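Side-chain contacts in Oxidored_FMN domain-containing protein ([Pseudomonas] geniculata N1, PDB 6L6J), which probably oxidises the amine 6-hydroxypseudooxynicotine in nicotine breakdown, using bound FMN and a [4Fe-4S] cluster: residues I166-C171 with P253-V258; E206-V211 with C219-R224. All coordinates share one frame; numbering follows the deposited sequence.

How the interactions relate
Both contacts lie in the (β/α)8 barrel, the TIM-barrel fold, that carries FMN. From the N terminus, after three earlier barrel strands, the chain forms strand 166-171, then passes through helix 197-215, whose residues 206-211 pack on residues 219-224, the start of the next strand, 220-229; this closes the short loop of interaction 2. It then runs through helix 241-249 to 253-258, whose side chains meet those of strand 166-171 inside the barrel, closing the longer loop of interaction 1. Interaction 2 is thus nested within interaction 1. Strand 220-229 sits between the two strands of interaction 1, with probable backbone hydrogen bonds to each, so interior and outer helical layer share one strand.

Interaction 1: I166-C171 with P253-V258; sequences IVYVYC and PDLWDV. With FMN (flavin mononucleotide), chain B.
Tyr168 and Asp257 meet inside the barrel at about a right angle, the carboxylate coming to the edge of the phenol ring and not over its face. Asp257 OD2 lies near the ring plane, 2.8 Å from Tyr168 OH, and the ring and carboxylate planes are turned 57° from each other. Behind the oxygen, the methylene carbon is also in the ring plane, with Asp257 CB 3.7 Å from Tyr168 CE2. The aspartate reaches this position because its CG stands anti to the backbone N (chi1 -172°). A tyrosine suits strand 166-171, for its long rigid ring carries a hydroxyl across a gap that separates Tyr168 CA from Asp257 CA by 9.1 Å. The hydroxyl is hydrogen-bonded to Tyr25 OH, with Asp257 OD2 beside it, and a phenylalanine in place of Tyr168 would probably leave both Asp257 OD2 and Tyr25 OH without this polar neighbour.

Leu255 supplies the apolar border of the contact: its CD2 methyl is 4.0 Å from Tyr168 OH. The second carboxylate oxygen, Asp257 OD1, forms a salt bridge with NH1 of Arg224, an FMN-binding residue. Tyr168 therefore probably helps, from a second shell, to position the acid that steadies this arginine. On the same strand Tyr170 reaches the flavin itself, with CE1 3.4 Å from FMN O2 and the carbonyl oxygen oblique to the ring, while its own hydroxyl is hydrogen-bonded to His173.

Strands 166-171 and 255-261 are not neighbours in the barrel sheet; strand 220-229 runs between them. The small Ala222 of that strand touches Ile166, Tyr168 and Leu255, so larger side chains from the flanking strands close over it, while strand 99-105 pairs along the far side of 166-171.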
# COMPACT_ATOMS: atom_id res chain seq x y z
N ILE A 166 -1.50 -23.55 8.31
CA ILE A 166 -1.41 -23.47 6.82
C ILE A 166 0.04 -23.14 6.47
O ILE A 166 0.52 -22.05 6.87
CB ILE A 166 -2.38 -22.43 6.24
CG1 ILE A 166 -3.81 -22.61 6.77
CG2 ILE A 166 -2.34 -22.44 4.72
CD1 ILE A 166 -4.72 -21.41 6.55
N VAL A 167 0.70 -24.04 5.74
CA VAL A 167 2.13 -23.92 5.33
C VAL A 167 2.14 -23.79 3.81
O VAL A 167 1.54 -24.67 3.17
CB VAL A 167 2.92 -25.14 5.84
CG1 VAL A 167 4.36 -25.17 5.36
CG2 VAL A 167 2.88 -25.20 7.36
N TYR A 168 2.77 -22.74 3.26
CA TYR A 168 2.69 -22.37 1.82
C TYR A 168 3.85 -22.98 1.02
O TYR A 168 4.94 -23.32 1.59
CB TYR A 168 2.67 -20.85 1.59
CG TYR A 168 1.29 -20.22 1.59
CD1 TYR A 168 0.63 -19.90 2.76
CD2 TYR A 168 0.68 -19.87 0.40
CE1 TYR A 168 -0.61 -19.27 2.76
CE2 TYR A 168 -0.55 -19.24 0.39
CZ TYR A 168 -1.21 -18.94 1.56
OH TYR A 168 -2.45 -18.35 1.52
N VAL A 169 3.61 -23.16 -0.28
CA VAL A 169 4.65 -23.36 -1.33
C VAL A 169 4.53 -22.15 -2.26
O VAL A 169 3.45 -21.95 -2.84
CB VAL A 169 4.47 -24.70 -2.07
CG1 VAL A 169 5.03 -24.67 -3.47
CG2 VAL A 169 5.10 -25.84 -1.28
N TYR A 170 5.56 -21.31 -2.34
CA TYR A 170 5.42 -19.94 -2.91
C TYR A 170 5.99 -19.92 -4.32
O TYR A 170 7.21 -20.16 -4.50
CB TYR A 170 6.13 -18.92 -2.03
CG TYR A 170 6.04 -17.51 -2.52
CD1 TYR A 170 4.81 -16.90 -2.68
CD2 TYR A 170 7.17 -16.75 -2.76
CE1 TYR A 170 4.71 -15.58 -3.09
CE2 TYR A 170 7.08 -15.43 -3.16
CZ TYR A 170 5.85 -14.84 -3.33
OH TYR A 170 5.73 -13.55 -3.74
N CYS A 171 5.13 -19.63 -5.28
CA CYS A 171 5.49 -19.53 -6.72
C CYS A 171 4.72 -18.38 -7.36
O CYS A 171 3.81 -18.65 -8.12
CB CYS A 171 5.22 -20.84 -7.42
SG CYS A 171 5.74 -20.82 -9.14
N PRO A 253 -2.70 -29.70 -3.80
CA PRO A 253 -2.73 -28.90 -2.58
C PRO A 253 -4.12 -28.86 -1.94
O PRO A 253 -5.11 -29.24 -2.57
CB PRO A 253 -2.32 -27.49 -3.06
CG PRO A 253 -2.85 -27.44 -4.48
CD PRO A 253 -2.77 -28.86 -5.01
N ASP A 254 -4.17 -28.39 -0.70
CA ASP A 254 -5.40 -28.26 0.12
C ASP A 254 -6.04 -26.90 -0.19
O ASP A 254 -7.25 -26.74 0.06
CB ASP A 254 -5.06 -28.43 1.60
CG ASP A 254 -4.43 -29.78 1.93
OD1 ASP A 254 -5.06 -30.80 1.61
OD2 ASP A 254 -3.31 -29.80 2.49
N LEU A 255 -5.25 -25.95 -0.69
CA LEU A 255 -5.69 -24.57 -1.01
C LEU A 255 -4.87 -24.06 -2.19
O LEU A 255 -3.63 -24.24 -2.18
CB LEU A 255 -5.48 -23.69 0.23
CG LEU A 255 -5.78 -22.18 0.11
CD1 LEU A 255 -7.26 -21.88 0.24
CD2 LEU A 255 -5.04 -21.40 1.20
N TRP A 256 -5.55 -23.47 -3.18
CA TRP A 256 -4.95 -22.62 -4.24
C TRP A 256 -5.11 -21.16 -3.83
O TRP A 256 -6.27 -20.69 -3.76
CB TRP A 256 -5.61 -22.90 -5.59
CG TRP A 256 -5.18 -24.19 -6.19
CD1 TRP A 256 -5.83 -25.39 -6.13
CD2 TRP A 256 -3.99 -24.42 -6.96
NE1 TRP A 256 -5.13 -26.34 -6.81
CE2 TRP A 256 -3.99 -25.78 -7.32
CE3 TRP A 256 -2.94 -23.60 -7.39
CZ2 TRP A 256 -2.97 -26.35 -8.07
CZ3 TRP A 256 -1.93 -24.17 -8.15
CH2 TRP A 256 -1.95 -25.53 -8.48
N ASP A 257 -3.99 -20.47 -3.58
CA ASP A 257 -3.95 -18.98 -3.41
C ASP A 257 -3.46 -18.35 -4.72
O ASP A 257 -2.26 -18.53 -5.05
CB ASP A 257 -3.09 -18.58 -2.21
CG ASP A 257 -3.19 -17.09 -1.89
OD1 ASP A 257 -3.59 -16.31 -2.79
OD2 ASP A 257 -2.89 -16.74 -0.75
N VAL A 258 -4.34 -17.64 -5.46
CA VAL A 258 -4.06 -17.28 -6.88
C VAL A 258 -4.21 -15.77 -7.12
O VAL A 258 -5.23 -15.16 -6.69
CB VAL A 258 -4.87 -18.10 -7.91
CG1 VAL A 258 -4.42 -19.56 -7.94
CG2 VAL A 258 -6.38 -17.99 -7.70
N1 FMN B . 2.33 -10.92 -1.39
C2 FMN B . 3.15 -11.98 -1.10
O2 FMN B . 2.92 -13.05 -1.68
N3 FMN B . 4.15 -11.96 -0.21
C4 FMN B . 4.42 -10.84 0.49
O4 FMN B . 5.34 -10.82 1.30
C4A FMN B . 3.61 -9.62 0.22
N5 FMN B . 3.84 -8.46 0.88
C5A FMN B . 3.03 -7.41 0.66
C6 FMN B . 3.21 -6.23 1.39
C7 FMN B . 2.36 -5.17 1.17
C7M FMN B . 2.61 -3.91 1.91
C8 FMN B . 1.25 -5.26 0.22
C8M FMN B . 0.34 -4.11 -0.06
C9 FMN B . 1.05 -6.41 -0.50
C9A FMN B . 1.89 -7.50 -0.32
N10 FMN B . 1.67 -8.70 -1.01
C10 FMN B . 2.51 -9.76 -0.76
C1' FMN B . 0.56 -8.87 -2.00
C2' FMN B . -0.75 -9.17 -1.29
O2' FMN B . -0.62 -10.44 -0.69
C3' FMN B . -1.93 -9.19 -2.21
O3' FMN B . -1.78 -10.28 -3.12
C4' FMN B . -2.14 -7.89 -3.00
O4' FMN B . -1.96 -6.75 -2.13
C5' FMN B . -3.50 -7.87 -3.67
O5' FMN B . -4.50 -7.93 -2.66
P FMN B . -5.17 -6.57 -2.09
O1P FMN B . -5.89 -5.94 -3.26
O2P FMN B . -6.06 -7.09 -1.01
O3P FMN B . -4.01 -5.74 -1.57

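Interaction 2: E206-V211 with C219-R224; sequences ETLSDV and CAVAVR. With FMN (flavin mononucleotide), chain B.
Arg224 NH2 is directed at FMN from the inner side of a TIM-barrel strand, donating to the ribityl hydroxyl oxygen O3' at 2.7 Å with an N-H...O angle of 141°. The same nitrogen makes a weak hydrogen bond to FMN N1, and flavin C2 lies at the edge of the guanidinium, in its plane. Arginine suits this place because one flat, charged group can serve both the ribityl chain and the pyrimidine end of the flavin; its positive charge would probably favour negative charge building up near N1 and O2 on reduction. The side chain starts with CG anti to the backbone N, then bends at chi2 and chi3 to bring the guanidinium to the cofactor.

The strand's other side belongs to the helical layer. In the β-α-β crossover leading from strand 166-171 to strand 220-229, helix 197-215 packs back against the strand it precedes; the axes of helix 206-211 and strand 220-224 run nearly antiparallel, at 158°, and approach to 9.5 Å. Alternation along the strand divides the labour: Ala222 and Arg224 belong to the inner side, whereas Val221 and Val223 meet the helix. Branched, purely apolar valines suit a strand whose outer side is covered in this way.

Leu208 provides the central contact. With CG anti to the backbone N (chi1 179°), it puts CD1 3.6 Å from Val223 CG2, the two side chains meeting at about a right angle, and CD1 also touches Val221. The helix's polar side has other partners, among them Arg149, in a salt bridge with Asp210. One turn's reach from Leu208, the methyl Val211 CG1 lies 4.0 Å from Val221 CG1.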
# COMPACT_ATOMS: atom_id res chain seq x y z
N GLU A 206 7.66 -31.43 -7.26
CA GLU A 206 8.54 -32.18 -6.31
C GLU A 206 8.58 -31.51 -4.92
O GLU A 206 8.63 -32.21 -3.93
CB GLU A 206 9.96 -32.28 -6.86
CG GLU A 206 10.11 -33.25 -8.02
CD GLU A 206 11.54 -33.38 -8.49
OE1 GLU A 206 12.32 -32.42 -8.29
OE2 GLU A 206 11.89 -34.44 -9.04
N THR A 207 8.58 -30.19 -4.86
CA THR A 207 8.59 -29.43 -3.59
C THR A 207 7.25 -29.68 -2.88
O THR A 207 7.26 -30.26 -1.76
CB THR A 207 8.93 -27.96 -3.86
OG1 THR A 207 10.26 -27.95 -4.39
CG2 THR A 207 8.90 -27.09 -2.62
N LEU A 208 6.15 -29.27 -3.52
CA LEU A 208 4.75 -29.37 -3.02
C LEU A 208 4.49 -30.74 -2.38
O LEU A 208 3.94 -30.77 -1.23
CB LEU A 208 3.80 -29.16 -4.19
CG LEU A 208 2.32 -29.26 -3.86
CD1 LEU A 208 1.94 -28.24 -2.79
CD2 LEU A 208 1.47 -29.05 -5.11
N SER A 209 4.84 -31.82 -3.10
CA SER A 209 4.78 -33.23 -2.64
C SER A 209 5.62 -33.42 -1.38
O SER A 209 5.14 -34.13 -0.47
CB SER A 209 5.21 -34.16 -3.75
OG SER A 209 5.59 -35.44 -3.24
N ASP A 210 6.84 -32.86 -1.31
CA ASP A 210 7.74 -33.05 -0.13
C ASP A 210 7.12 -32.42 1.11
O ASP A 210 7.17 -33.05 2.17
CB ASP A 210 9.15 -32.50 -0.38
CG ASP A 210 9.91 -33.35 -1.36
OD1 ASP A 210 9.33 -34.38 -1.80
OD2 ASP A 210 11.04 -32.96 -1.71
N VAL A 211 6.52 -31.25 0.95
CA VAL A 211 5.92 -30.47 2.07
C VAL A 211 4.63 -31.18 2.52
O VAL A 211 4.38 -31.31 3.74
CB VAL A 211 5.65 -29.02 1.64
CG1 VAL A 211 5.07 -28.22 2.79
CG2 VAL A 211 6.90 -28.33 1.10
N CYS A 219 -1.31 -30.05 9.10
CA CYS A 219 -1.26 -28.71 8.43
C CYS A 219 -1.82 -28.82 7.00
O CYS A 219 -1.47 -29.78 6.30
CB CYS A 219 0.15 -28.18 8.36
SG CYS A 219 0.95 -28.09 9.97
N ALA A 220 -2.67 -27.88 6.61
CA ALA A 220 -3.03 -27.66 5.19
C ALA A 220 -1.78 -27.17 4.44
O ALA A 220 -0.98 -26.41 5.03
CB ALA A 220 -4.16 -26.67 5.09
N VAL A 221 -1.57 -27.62 3.21
CA VAL A 221 -0.46 -27.15 2.33
C VAL A 221 -1.03 -26.27 1.23
O VAL A 221 -1.78 -26.81 0.39
CB VAL A 221 0.29 -28.34 1.73
CG1 VAL A 221 1.50 -27.88 0.94
CG2 VAL A 221 0.66 -29.33 2.83
N ALA A 222 -0.76 -24.97 1.29
CA ALA A 222 -1.29 -23.97 0.32
C ALA A 222 -0.29 -23.76 -0.82
O ALA A 222 0.90 -23.91 -0.60
CB ALA A 222 -1.60 -22.68 1.04
N VAL A 223 -0.76 -23.44 -2.01
CA VAL A 223 0.13 -22.90 -3.08
C VAL A 223 -0.31 -21.48 -3.35
O VAL A 223 -1.50 -21.29 -3.69
CB VAL A 223 0.11 -23.75 -4.37
CG1 VAL A 223 1.14 -23.26 -5.37
CG2 VAL A 223 0.37 -25.22 -4.06
N ARG A 224 0.60 -20.51 -3.18
CA ARG A 224 0.39 -19.17 -3.78
C ARG A 224 0.96 -19.26 -5.20
O ARG A 224 2.12 -19.71 -5.34
CB ARG A 224 1.00 -18.07 -2.92
CG ARG A 224 0.66 -16.68 -3.44
CD ARG A 224 -0.59 -16.03 -2.91
NE ARG A 224 -0.29 -14.69 -2.43
CZ ARG A 224 -1.10 -13.64 -2.46
NH1 ARG A 224 -2.31 -13.72 -2.96
NH2 ARG A 224 -0.66 -12.49 -1.99
N1 FMN B . 2.33 -10.92 -1.39
C2 FMN B . 3.15 -11.98 -1.10
O2 FMN B . 2.92 -13.05 -1.68
N3 FMN B . 4.15 -11.96 -0.21
C4 FMN B . 4.42 -10.84 0.49
O4 FMN B . 5.34 -10.82 1.30
C4A FMN B . 3.61 -9.62 0.22
N5 FMN B . 3.84 -8.46 0.88
C5A FMN B . 3.03 -7.41 0.66
C6 FMN B . 3.21 -6.23 1.39
C7 FMN B . 2.36 -5.17 1.17
C7M FMN B . 2.61 -3.91 1.91
C8 FMN B . 1.25 -5.26 0.22
C8M FMN B . 0.34 -4.11 -0.06
C9 FMN B . 1.05 -6.41 -0.50
C9A FMN B . 1.89 -7.50 -0.32
N10 FMN B . 1.67 -8.70 -1.01
C10 FMN B . 2.51 -9.76 -0.76
C1' FMN B . 0.56 -8.87 -2.00
C2' FMN B . -0.75 -9.17 -1.29
O2' FMN B . -0.62 -10.44 -0.69
C3' FMN B . -1.93 -9.19 -2.21
O3' FMN B . -1.78 -10.28 -3.12
C4' FMN B . -2.14 -7.89 -3.00
O4' FMN B . -1.96 -6.75 -2.13
C5' FMN B . -3.50 -7.87 -3.67
O5' FMN B . -4.50 -7.93 -2.66
P FMN B . -5.17 -6.57 -2.09
O1P FMN B . -5.89 -5.94 -3.26
O2P FMN B . -6.06 -7.09 -1.01
O3P FMN B . -4.01 -5.74 -1.57